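Local atomic coordinates of putative superoxide reductase (PDB entry 3QZB), a protein that probably reduces superoxide to hydrogen peroxide at a non-haem iron centre, using electrons delivered by reduced rubredoxin. Residues Val32-Glu37 and Val48-Lys53; Thr61-Arg66 and Ser125-His130; Arg66-Phe71 and Tyr86-His91. All coordinates share one frame; numbering follows the deposited sequence.

Contact 1: residues Val32-Glu37 and Val48-Lys53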
loop_
_atom_site.group_PDB
_atom_site.type_symbol
_atom_site.label_atom_id
_atom_site.label_comp_id
_atom_site.label_asym_id
_atom_site.label_seq_id
_atom_site.Cartn_x
_atom_site.Cartn_y
_atom_site.Cartn_z
ATOM N N VAL A 32 -17.430 2.581 -9.206
ATOM C CA VAL A 32 -18.266 3.686 -9.606
ATOM C C VAL A 32 -17.782 4.990 -8.959
ATOM O O VAL A 32 -17.655 5.058 -7.739
ATOM C CB VAL A 32 -19.737 3.453 -9.266
ATOM C CG1 VAL A 32 -20.581 4.680 -9.671
ATOM C CG2 VAL A 32 -20.236 2.165 -9.969
ATOM N N ILE A 33 -17.443 5.964 -9.803
ATOM C CA ILE A 33 -16.936 7.272 -9.378
ATOM C C ILE A 33 -18.102 8.238 -9.159
ATOM O O ILE A 33 -18.984 8.342 -10.035
ATOM C CB ILE A 33 -16.034 7.859 -10.470
ATOM C CG1 ILE A 33 -14.774 6.996 -10.679
ATOM C CG2 ILE A 33 -15.585 9.298 -10.057
ATOM C CD1 ILE A 33 -14.086 7.229 -12.014
ATOM N N GLU A 34 -18.091 8.936 -8.037
ATOM C CA GLU A 34 -18.966 10.090 -7.808
ATOM C C GLU A 34 -18.064 11.293 -7.553
ATOM O O GLU A 34 -17.319 11.320 -6.588
ATOM C CB GLU A 34 -19.843 9.850 -6.620
ATOM C CG GLU A 34 -20.799 8.700 -6.826
ATOM C CD GLU A 34 -21.564 8.371 -5.557
ATOM O OE1 GLU A 34 -22.532 9.106 -5.231
ATOM O OE2 GLU A 34 -21.230 7.399 -4.866
ATOM N N ALA A 35 -18.152 12.264 -8.444
ATOM C CA ALA A 35 -17.334 13.481 -8.335
ATOM C C ALA A 35 -18.094 14.564 -9.095
ATOM O O ALA A 35 -18.780 14.265 -10.061
ATOM C CB ALA A 35 -15.936 13.259 -8.967
ATOM N N PRO A 36 -17.915 15.828 -8.725
ATOM C CA PRO A 36 -18.543 16.926 -9.479
ATOM C C PRO A 36 -18.035 17.014 -10.911
ATOM O O PRO A 36 -16.881 16.709 -11.194
ATOM C CB PRO A 36 -18.166 18.162 -8.701
ATOM C CG PRO A 36 -17.224 17.779 -7.709
ATOM C CD PRO A 36 -17.051 16.295 -7.639
ATOM N N GLU A 37 -18.889 17.530 -11.783
ATOM C CA GLU A 37 -18.493 17.736 -13.160
ATOM C C GLU A 37 -17.451 18.863 -13.304
ATOM O O GLU A 37 -16.576 18.816 -14.171
ATOM C CB GLU A 37 -19.742 18.103 -13.990
ATOM C CG GLU A 37 -19.531 18.418 -15.402
ATOM C CD GLU A 37 -20.844 18.535 -16.194
ATOM O OE1 GLU A 37 -21.894 18.869 -15.584
ATOM O OE2 GLU A 37 -20.791 18.314 -17.426
ATOM N N VAL A 48 -15.836 10.054 -4.389
ATOM C CA VAL A 48 -16.270 8.783 -3.787
ATOM C C VAL A 48 -16.121 7.710 -4.850
ATOM O O VAL A 48 -16.517 7.885 -6.013
ATOM C CB VAL A 48 -17.728 8.842 -3.290
ATOM C CG1 VAL A 48 -18.057 7.566 -2.498
ATOM C CG2 VAL A 48 -17.962 10.068 -2.428
ATOM N N VAL A 49 -15.534 6.574 -4.458
ATOM C CA VAL A 49 -15.476 5.417 -5.371
ATOM C C VAL A 49 -16.004 4.200 -4.592
ATOM O O VAL A 49 -15.622 3.974 -3.454
ATOM C CB VAL A 49 -14.076 5.134 -5.896
ATOM C CG1 VAL A 49 -14.133 4.045 -6.946
ATOM C CG2 VAL A 49 -13.411 6.395 -6.451
ATOM N N THR A 50 -16.928 3.477 -5.231
ATOM C CA THR A 50 -17.612 2.339 -4.605
ATOM C C THR A 50 -17.651 1.162 -5.554
ATOM O O THR A 50 -18.026 1.292 -6.701
ATOM C CB THR A 50 -19.061 2.733 -4.262
ATOM O OG1 THR A 50 -19.070 3.963 -3.512
ATOM C CG2 THR A 50 -19.774 1.644 -3.473
ATOM N N VAL A 51 -17.249 -0.006 -5.067
ATOM C CA VAL A 51 -17.495 -1.275 -5.815
ATOM C C VAL A 51 -18.721 -1.916 -5.131
ATOM O O VAL A 51 -18.848 -1.934 -3.937
ATOM C CB VAL A 51 -16.264 -2.194 -5.756
ATOM C CG1 VAL A 51 -16.546 -3.545 -6.422
ATOM C CG2 VAL A 51 -15.056 -1.513 -6.435
ATOM N N GLY A 52 -19.591 -2.447 -5.973
ATOM C CA GLY A 52 -20.769 -3.156 -5.503
ATOM C C GLY A 52 -21.812 -2.136 -5.239
ATOM O O GLY A 52 -22.609 -2.340 -4.360
ATOM N N LYS A 53 -21.767 -1.036 -6.004
ATOM C CA LYS A 53 -22.597 0.132 -5.832
ATOM C C LYS A 53 -24.107 -0.151 -5.946
ATOM O O LYS A 53 -24.888 0.182 -5.061
ATOM C CB LYS A 53 -22.177 1.210 -6.840
ATOM C CG LYS A 53 -23.006 2.444 -6.857
ATOM C CD LYS A 53 -22.879 3.237 -5.577
ATOM C CE LYS A 53 -23.599 4.596 -5.739
ATOM N NZ LYS A 53 -23.830 5.285 -4.447
HETATM O O HOH W 1 -19.304 5.822 -5.577
HETATM O O HOH W 2 -22.080 6.881 -2.516
#
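Val32 and Thr50 pair across two antiparallel strands: Val32 N donates to Thr50 O at 2.9 Å, and Thr50 N returns a bond to Val32 O at 3.1 Å. Glu34 and Val48 form the next hydrogen-bonded pair and satisfy each other's N-H and carbonyl. Between them, Ile33 and Val49 are a non-hydrogen-bonded pair, and their side chains pack on Ala123 of the other sheet. The opposite face is mixed: Val32 and Val48 lie on it beside Glu34 and Thr50. Val32 CG2 packs on Lys53 CB at 3.8 Å. Glu34 has CG anti to its carbonyl carbon (chi1 -64°), and its extended chain brings OE2 to 3.4 Å from Lys53 NZ, a salt bridge with a weak hydrogen bond. One water donates to Glu34 OE2 at 2.6 Å and accepts from Lys53 NZ at 3.1 Å. Another is hydrogen-bonded to Glu34 OE2, to Thr50 OG1 and to Val32 O, which also accepts from Thr50 N. An alanine at Glu34 would probably leave Lys53 without its opposite charge and both waters without their shared partner. Backbone hydrogen bonds hold this outer strand, while a weak charge pair and two waters tie Glu34 to Lys53 and Thr50.

Contact 2: residues Thr61-Arg66 and Ser125-His130. With FE (Fe (III) ion), chain B.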
loop_
_atom_site.group_PDB
_atom_site.type_symbol
_atom_site.label_atom_id
_atom_site.label_comp_id
_atom_site.label_asym_id
_atom_site.label_seq_id
_atom_site.Cartn_x
_atom_site.Cartn_y
_atom_site.Cartn_z
ATOM N N THR A 61 -13.955 -13.944 3.849
ATOM C CA THR A 61 -12.578 -14.190 3.907
ATOM C C THR A 61 -12.037 -14.734 2.563
ATOM O O THR A 61 -10.947 -14.407 2.131
ATOM C CB THR A 61 -12.296 -15.167 5.077
ATOM O OG1 THR A 61 -12.759 -14.607 6.341
ATOM C CG2 THR A 61 -10.817 -15.557 5.191
ATOM N N GLU A 62 -12.834 -15.561 1.880
ATOM C CA GLU A 62 -12.453 -16.167 0.632
ATOM C C GLU A 62 -12.577 -15.272 -0.593
ATOM O O GLU A 62 -11.863 -15.492 -1.570
ATOM C CB GLU A 62 -13.269 -17.474 0.408
ATOM C CG GLU A 62 -13.141 -18.498 1.534
ATOM C CD GLU A 62 -13.934 -18.185 2.849
ATOM O OE1 GLU A 62 -14.856 -17.319 2.894
ATOM O OE2 GLU A 62 -13.651 -18.901 3.861
ATOM N N HIS A 63 -13.490 -14.291 -0.537
ATOM C CA HIS A 63 -13.833 -13.505 -1.727
ATOM C C HIS A 63 -14.160 -12.088 -1.287
ATOM O O HIS A 63 -15.172 -11.848 -0.637
ATOM C CB HIS A 63 -15.022 -14.110 -2.453
ATOM C CG HIS A 63 -15.425 -13.385 -3.697
ATOM N ND1 HIS A 63 -16.699 -13.475 -4.194
ATOM C CD2 HIS A 63 -14.754 -12.511 -4.501
ATOM C CE1 HIS A 63 -16.781 -12.703 -5.275
ATOM N NE2 HIS A 63 -15.605 -12.099 -5.491
ATOM N N HIS A 64 -13.367 -11.119 -1.752
ATOM C CA HIS A 64 -13.539 -9.734 -1.345
ATOM C C HIS A 64 -12.809 -8.802 -2.269
ATOM O O HIS A 64 -11.834 -9.182 -2.929
ATOM C CB HIS A 64 -13.024 -9.552 0.110
ATOM C CG HIS A 64 -11.613 -10.061 0.316
ATOM N ND1 HIS A 64 -11.362 -11.269 0.924
ATOM C CD2 HIS A 64 -10.404 -9.558 -0.013
ATOM C CE1 HIS A 64 -10.052 -11.460 0.946
ATOM N NE2 HIS A 64 -9.449 -10.463 0.351
ATOM N N ILE A 65 -13.267 -7.564 -2.291
ATOM C CA ILE A 65 -12.503 -6.478 -2.950
ATOM C C ILE A 65 -11.373 -6.022 -2.055
ATOM O O ILE A 65 -11.548 -5.699 -0.900
ATOM C CB ILE A 65 -13.448 -5.306 -3.251
ATOM C CG1 ILE A 65 -14.664 -5.740 -4.089
ATOM C CG2 ILE A 65 -12.661 -4.142 -3.898
ATOM C CD1 ILE A 65 -14.301 -6.404 -5.389
ATOM N N ARG A 66 -10.165 -6.047 -2.601
ATOM C CA ARG A 66 -8.950 -5.700 -1.880
ATOM C C ARG A 66 -8.667 -4.189 -1.826
ATOM O O ARG A 66 -8.185 -3.708 -0.808
ATOM C CB ARG A 66 -7.766 -6.372 -2.581
ATOM C CG ARG A 66 -7.712 -7.897 -2.470
ATOM C CD ARG A 66 -7.145 -8.332 -1.160
ATOM N NE ARG A 66 -6.926 -9.769 -1.045
ATOM C CZ ARG A 66 -5.943 -10.420 -1.615
ATOM N NH1 ARG A 66 -5.043 -9.804 -2.349
ATOM N NH2 ARG A 66 -5.823 -11.744 -1.442
ATOM N N SER A 125 -9.947 -0.975 -9.585
ATOM C CA SER A 125 -10.206 -1.786 -8.402
ATOM C C SER A 125 -9.799 -3.224 -8.626
ATOM O O SER A 125 -9.686 -3.666 -9.793
ATOM C CB SER A 125 -11.672 -1.684 -7.991
ATOM O OG SER A 125 -12.513 -2.108 -9.020
ATOM N N TYR A 126 -9.600 -3.950 -7.547
ATOM C CA TYR A 126 -9.065 -5.301 -7.585
ATOM C C TYR A 126 -9.850 -6.185 -6.625
ATOM O O TYR A 126 -9.939 -5.904 -5.443
ATOM C CB TYR A 126 -7.572 -5.279 -7.174
ATOM C CG TYR A 126 -6.935 -6.644 -7.185
ATOM C CD1 TYR A 126 -6.820 -7.383 -8.352
ATOM C CD2 TYR A 126 -6.498 -7.204 -6.029
ATOM C CE1 TYR A 126 -6.301 -8.672 -8.322
ATOM C CE2 TYR A 126 -5.962 -8.499 -5.978
ATOM C CZ TYR A 126 -5.891 -9.214 -7.134
ATOM O OH TYR A 126 -5.418 -10.527 -7.137
ATOM N N CYS A 127 -10.370 -7.291 -7.185
ATOM C CA CYS A 127 -10.994 -8.382 -6.435
ATOM C C CYS A 127 -9.973 -9.474 -6.268
ATOM O O CYS A 127 -9.151 -9.726 -7.142
ATOM C CB CYS A 127 -12.209 -8.866 -7.222
ATOM S SG CYS A 127 -12.949 -10.332 -6.408
ATOM N N ASN A 128 -9.984 -10.107 -5.109
ATOM C CA ASN A 128 -8.993 -11.172 -4.836
ATOM C C ASN A 128 -9.125 -12.393 -5.757
ATOM O O ASN A 128 -8.147 -13.132 -5.894
ATOM C CB ASN A 128 -8.958 -11.586 -3.377
ATOM C CG ASN A 128 -10.125 -12.434 -2.959
ATOM O OD1 ASN A 128 -11.237 -12.296 -3.479
ATOM N ND2 ASN A 128 -9.904 -13.307 -1.968
ATOM N N ILE A 129 -10.280 -12.579 -6.430
ATOM C CA ILE A 129 -10.426 -13.689 -7.356
ATOM C C ILE A 129 -10.922 -13.288 -8.734
ATOM O O ILE A 129 -10.873 -14.093 -9.647
ATOM C CB ILE A 129 -11.332 -14.824 -6.757
ATOM C CG1 ILE A 129 -12.782 -14.383 -6.649
ATOM C CG2 ILE A 129 -10.740 -15.309 -5.455
ATOM C CD1 ILE A 129 -13.708 -15.431 -6.012
ATOM N N HIS A 130 -11.408 -12.040 -8.936
ATOM C CA HIS A 130 -11.937 -11.609 -10.211
ATOM C C HIS A 130 -11.138 -10.462 -10.860
ATOM O O HIS A 130 -11.641 -9.772 -11.763
ATOM C CB HIS A 130 -13.402 -11.180 -10.093
ATOM C CG HIS A 130 -14.313 -12.301 -9.669
ATOM N ND1 HIS A 130 -15.076 -12.264 -8.504
ATOM C CD2 HIS A 130 -14.609 -13.482 -10.291
ATOM C CE1 HIS A 130 -15.779 -13.377 -8.448
ATOM N NE2 HIS A 130 -15.529 -14.129 -9.496
HETATM FE FE FE B . -15.173 -10.658 -7.035
HETATM O O HOH W 3 -4.071 -11.204 -5.161
#
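Ile65 and Cys127 form an antiparallel non-hydrogen-bonded pair with CA atoms 4.2 Å apart, flanked by the backbone bonds Asn128 N to His64 O and Arg66 N to Tyr126 O. Both segments supply iron ligands, Cys127 from the strand pair itself and His63 and His130 from the loops beside it. His63 NE2 binds the iron at 2.2 Å, Cys127 SG at 2.3 Å and His130 ND1 at 2.2 Å. His29 and His57 complete the site, giving the four-histidine, one-cysteine iron centre of superoxide reductases. The His63 and His130 rings are turned 74° against each other. His63 has CG anti to the backbone N (chi1 -179°), which carries its ring out to the metal. Ile129 CD1 sits over one face of that ring, 3.6 Å from the centroid, a CH-pi contact. Cys127 SG and Asn128 OD1 lie at its edge. Asn128 clamps the other segment with its amide: ND2 donates to Glu62 O at 3.0 Å, and OD1 accepts from His64 N at 3.0 Å, with the donor well above the carbonyl plane. The same amide stacks on the His64 ring, the planes 25° apart. His64 NE2 accepts from Arg66 NE, and its ND1 bonds to Thr60 O, so the ring is held at both nitrogens. Asn128 CB lies over one face of the Arg66 guanidinium, whose outer nitrogens bind Asn89 and Glu93 of a second subunit. Cys127 SG has second-shell donors too: Ile129 N points to it at 3.5 Å, nearly straight, and His130 N makes a weaker bond. These N-H groups would probably draw electron density from the sulfur and so temper its donation to the iron, while Asn128 fixes the backbone that carries His63.

Contact 3: residues Arg66-Phe71 and Tyr86-His91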
loop_
_atom_site.group_PDB
_atom_site.type_symbol
_atom_site.label_atom_id
_atom_site.label_comp_id
_atom_site.label_asym_id
_atom_site.label_seq_id
_atom_site.Cartn_x
_atom_site.Cartn_y
_atom_site.Cartn_z
ATOM N N ARG A 66 -10.165 -6.047 -2.601
ATOM C CA ARG A 66 -8.950 -5.700 -1.880
ATOM C C ARG A 66 -8.667 -4.189 -1.826
ATOM O O ARG A 66 -8.185 -3.708 -0.808
ATOM C CB ARG A 66 -7.766 -6.372 -2.581
ATOM C CG ARG A 66 -7.712 -7.897 -2.470
ATOM C CD ARG A 66 -7.145 -8.332 -1.160
ATOM N NE ARG A 66 -6.926 -9.769 -1.045
ATOM C CZ ARG A 66 -5.943 -10.420 -1.615
ATOM N NH1 ARG A 66 -5.043 -9.804 -2.349
ATOM N NH2 ARG A 66 -5.823 -11.744 -1.442
ATOM N N TRP A 67 -8.897 -3.495 -2.927
ATOM C CA TRP A 67 -8.525 -2.074 -3.032
ATOM C C TRP A 67 -9.204 -1.400 -4.168
ATOM O O TRP A 67 -9.656 -2.008 -5.125
ATOM C CB TRP A 67 -6.987 -1.902 -3.036
ATOM C CG TRP A 67 -6.187 -2.660 -4.065
ATOM C CD1 TRP A 67 -5.402 -3.745 -3.804
ATOM C CD2 TRP A 67 -6.072 -2.453 -5.507
ATOM N NE1 TRP A 67 -4.741 -4.158 -4.912
ATOM C CE2 TRP A 67 -5.127 -3.395 -5.986
ATOM C CE3 TRP A 67 -6.633 -1.574 -6.426
ATOM C CZ2 TRP A 67 -4.735 -3.457 -7.320
ATOM C CZ3 TRP A 67 -6.253 -1.639 -7.738
ATOM C CH2 TRP A 67 -5.304 -2.563 -8.174
ATOM N N ILE A 68 -9.181 -0.056 -4.062
ATOM C CA ILE A 68 -9.453 0.889 -5.133
ATOM C C ILE A 68 -8.232 1.813 -5.187
ATOM O O ILE A 68 -7.735 2.218 -4.120
ATOM C CB ILE A 68 -10.703 1.705 -4.817
ATOM C CG1 ILE A 68 -11.968 0.857 -4.984
ATOM C CG2 ILE A 68 -10.768 2.994 -5.684
ATOM C CD1 ILE A 68 -13.175 1.429 -4.258
ATOM N N LYS A 69 -7.756 2.134 -6.386
ATOM C CA LYS A 69 -6.833 3.249 -6.541
ATOM C C LYS A 69 -7.403 4.197 -7.518
ATOM O O LYS A 69 -8.229 3.852 -8.369
ATOM C CB LYS A 69 -5.382 2.808 -6.790
ATOM C CG LYS A 69 -5.133 2.100 -8.076
ATOM C CD LYS A 69 -3.646 1.827 -8.323
ATOM C CE LYS A 69 -2.879 1.124 -7.218
ATOM N NZ LYS A 69 -3.492 -0.169 -6.741
ATOM N N VAL A 70 -6.981 5.466 -7.413
ATOM C CA VAL A 70 -7.473 6.535 -8.257
ATOM C C VAL A 70 -6.262 7.200 -8.909
ATOM O O VAL A 70 -5.259 7.441 -8.266
ATOM C CB VAL A 70 -8.267 7.535 -7.461
ATOM C CG1 VAL A 70 -8.681 8.784 -8.306
ATOM C CG2 VAL A 70 -9.524 6.873 -6.829
ATOM N N PHE A 71 -6.382 7.445 -10.204
ATOM C CA PHE A 71 -5.420 8.206 -10.976
ATOM C C PHE A 71 -6.098 9.490 -11.492
ATOM O O PHE A 71 -7.299 9.508 -11.761
ATOM C CB PHE A 71 -4.892 7.408 -12.170
ATOM C CG PHE A 71 -4.017 6.232 -11.746
ATOM C CD1 PHE A 71 -2.649 6.395 -11.572
ATOM C CD2 PHE A 71 -4.573 4.968 -11.573
ATOM C CE1 PHE A 71 -1.865 5.360 -11.176
ATOM C CE2 PHE A 71 -3.770 3.875 -11.190
ATOM C CZ PHE A 71 -2.420 4.080 -11.017
ATOM N N TYR A 86 -6.290 2.817 -1.819
ATOM C CA TYR A 86 -7.173 2.712 -0.649
ATOM C C TYR A 86 -7.495 1.223 -0.455
ATOM O O TYR A 86 -8.189 0.622 -1.289
ATOM C CB TYR A 86 -8.451 3.548 -0.906
ATOM C CG TYR A 86 -8.147 4.946 -1.431
ATOM C CD1 TYR A 86 -7.721 5.952 -0.551
ATOM C CD2 TYR A 86 -8.161 5.210 -2.781
ATOM C CE1 TYR A 86 -7.331 7.234 -1.049
ATOM C CE2 TYR A 86 -7.794 6.471 -3.251
ATOM C CZ TYR A 86 -7.375 7.457 -2.419
ATOM O OH TYR A 86 -7.024 8.678 -2.961
ATOM N N GLU A 87 -6.917 0.668 0.585
ATOM C CA GLU A 87 -6.969 -0.755 0.828
ATOM C C GLU A 87 -8.044 -1.077 1.857
ATOM O O GLU A 87 -8.115 -0.407 2.884
ATOM C CB GLU A 87 -5.608 -1.255 1.321
ATOM C CG GLU A 87 -4.531 -1.098 0.309
ATOM C CD GLU A 87 -3.221 -1.688 0.746
ATOM O OE1 GLU A 87 -3.109 -2.309 1.811
ATOM O OE2 GLU A 87 -2.223 -1.485 -0.012
ATOM N N PHE A 88 -8.760 -2.159 1.607
ATOM C CA PHE A 88 -9.861 -2.648 2.448
ATOM C C PHE A 88 -9.397 -3.996 2.989
ATOM O O PHE A 88 -9.424 -4.964 2.195
ATOM C CB PHE A 88 -11.135 -2.756 1.617
ATOM C CG PHE A 88 -11.371 -1.525 0.774
ATOM C CD1 PHE A 88 -11.516 -0.260 1.378
ATOM C CD2 PHE A 88 -11.429 -1.599 -0.589
ATOM C CE1 PHE A 88 -11.685 0.867 0.571
ATOM C CE2 PHE A 88 -11.576 -0.456 -1.347
ATOM C CZ PHE A 88 -11.709 0.774 -0.760
ATOM N N ASN A 89 -8.919 -4.034 4.235
ATOM C CA ASN A 89 -8.072 -5.120 4.650
ATOM C C ASN A 89 -8.638 -6.066 5.693
ATOM O O ASN A 89 -7.959 -6.995 6.113
ATOM C CB ASN A 89 -6.696 -4.613 5.063
ATOM C CG ASN A 89 -5.921 -4.036 3.891
ATOM O OD1 ASN A 89 -6.264 -4.321 2.741
ATOM N ND2 ASN A 89 -4.889 -3.222 4.163
ATOM N N ALA A 90 -9.885 -5.849 6.127
ATOM C CA ALA A 90 -10.546 -6.749 7.064
ATOM C C ALA A 90 -11.685 -7.451 6.358
ATOM O O ALA A 90 -12.521 -6.790 5.718
ATOM C CB ALA A 90 -11.066 -5.981 8.272
ATOM N N HIS A 91 -11.714 -8.781 6.459
ATOM C CA HIS A 91 -12.702 -9.592 5.755
ATOM C C HIS A 91 -13.205 -10.742 6.631
ATOM O O HIS A 91 -13.447 -11.831 6.115
ATOM C CB HIS A 91 -12.193 -10.106 4.410
ATOM C CG HIS A 91 -11.492 -9.052 3.622
ATOM N ND1 HIS A 91 -12.153 -8.040 2.971
ATOM C CD2 HIS A 91 -10.185 -8.834 3.455
ATOM C CE1 HIS A 91 -11.249 -7.228 2.435
ATOM N NE2 HIS A 91 -10.053 -7.706 2.701
HETATM O O HOH W 4 -5.604 -4.287 0.056
#
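Ile68 and Phe88 meet through the end of the aliphatic chain and the rim of the ring, with Ile68 CD1 3.8 Å from Phe88 CE2. The two side chains cross obliquely, and Ile68 CG1 lies in the ring plane at its edge. Phe88 has CG anti to its carbonyl carbon (chi1 -46°), and this brings the end of the ring toward strand 65-74. One face of the ring also lies against Tyr86 O. The Tyr86 ring leans the same way along strand 65-74, toward Val70. Its CE2 is 4.0 Å from Val70 CG2, its CD2 comes to 3.3 Å from Ile68 O, and its hydroxyl hydrogen-bonds to Thr111. Ile68, Val70, Tyr86 and Phe88 thus share one face of the beta hairpin made by strands 65-74 and 81-87. In this immunoglobulin-like beta-sandwich that face is turned to the other sheet, where Ile68 and Val70 meet Val49. Three backbone bonds join the strands, the straightest from Phe88 N to Arg66 O at 2.9 Å and 178°. Arg66 O takes a second bond, from a water 2.8 Å away that also donates to Asn89 OD1. On the hairpin's other face, Trp67 CB packs 4.0 Å from Glu87 CA. The indole then turns away from Glu87, because CG stands between the backbone N and the carbonyl carbon (chi1 55°). Lys69 NZ lies over one face of the indole. Glu87 OE1 uses its anti lone pair to accept from Asn89 ND2 at 3.1 Å, in the amide plane. Trp67 NE1 bonds to Glu82 of a third subunit, Asn89 ND2 also to Glu82 of a fourth, and Glu87 forms salt bridges through OE1 with Arg85 of a second subunit and through OE2 with Arg85 of its own chain.

In the fold
Contacts 2 and 3 share Arg66 and strand 65-74, and their centres lie about 10 Å apart. That strand pairs with 119-127 in contact 2 and with 81-87 in contact 3. A probable hydrogen bond from Thr61 OG1 to His91 O, 2.9 Å long, ties their loop ends together. Contact 1 belongs to the facing sheet of the sandwich, its centre about 18 Å from that of contact 2 and 14 Å from that of contact 3. Its strand 44-51 meets both: Val51 CG1 is 3.7 Å from Ile65 CG1, and Val49 CG2 is 3.9 Å from Val70 CG2. Contact 2 holds the iron; the side chains of Arg66 and Thr50 lie about 9 Å and 14 Å from it.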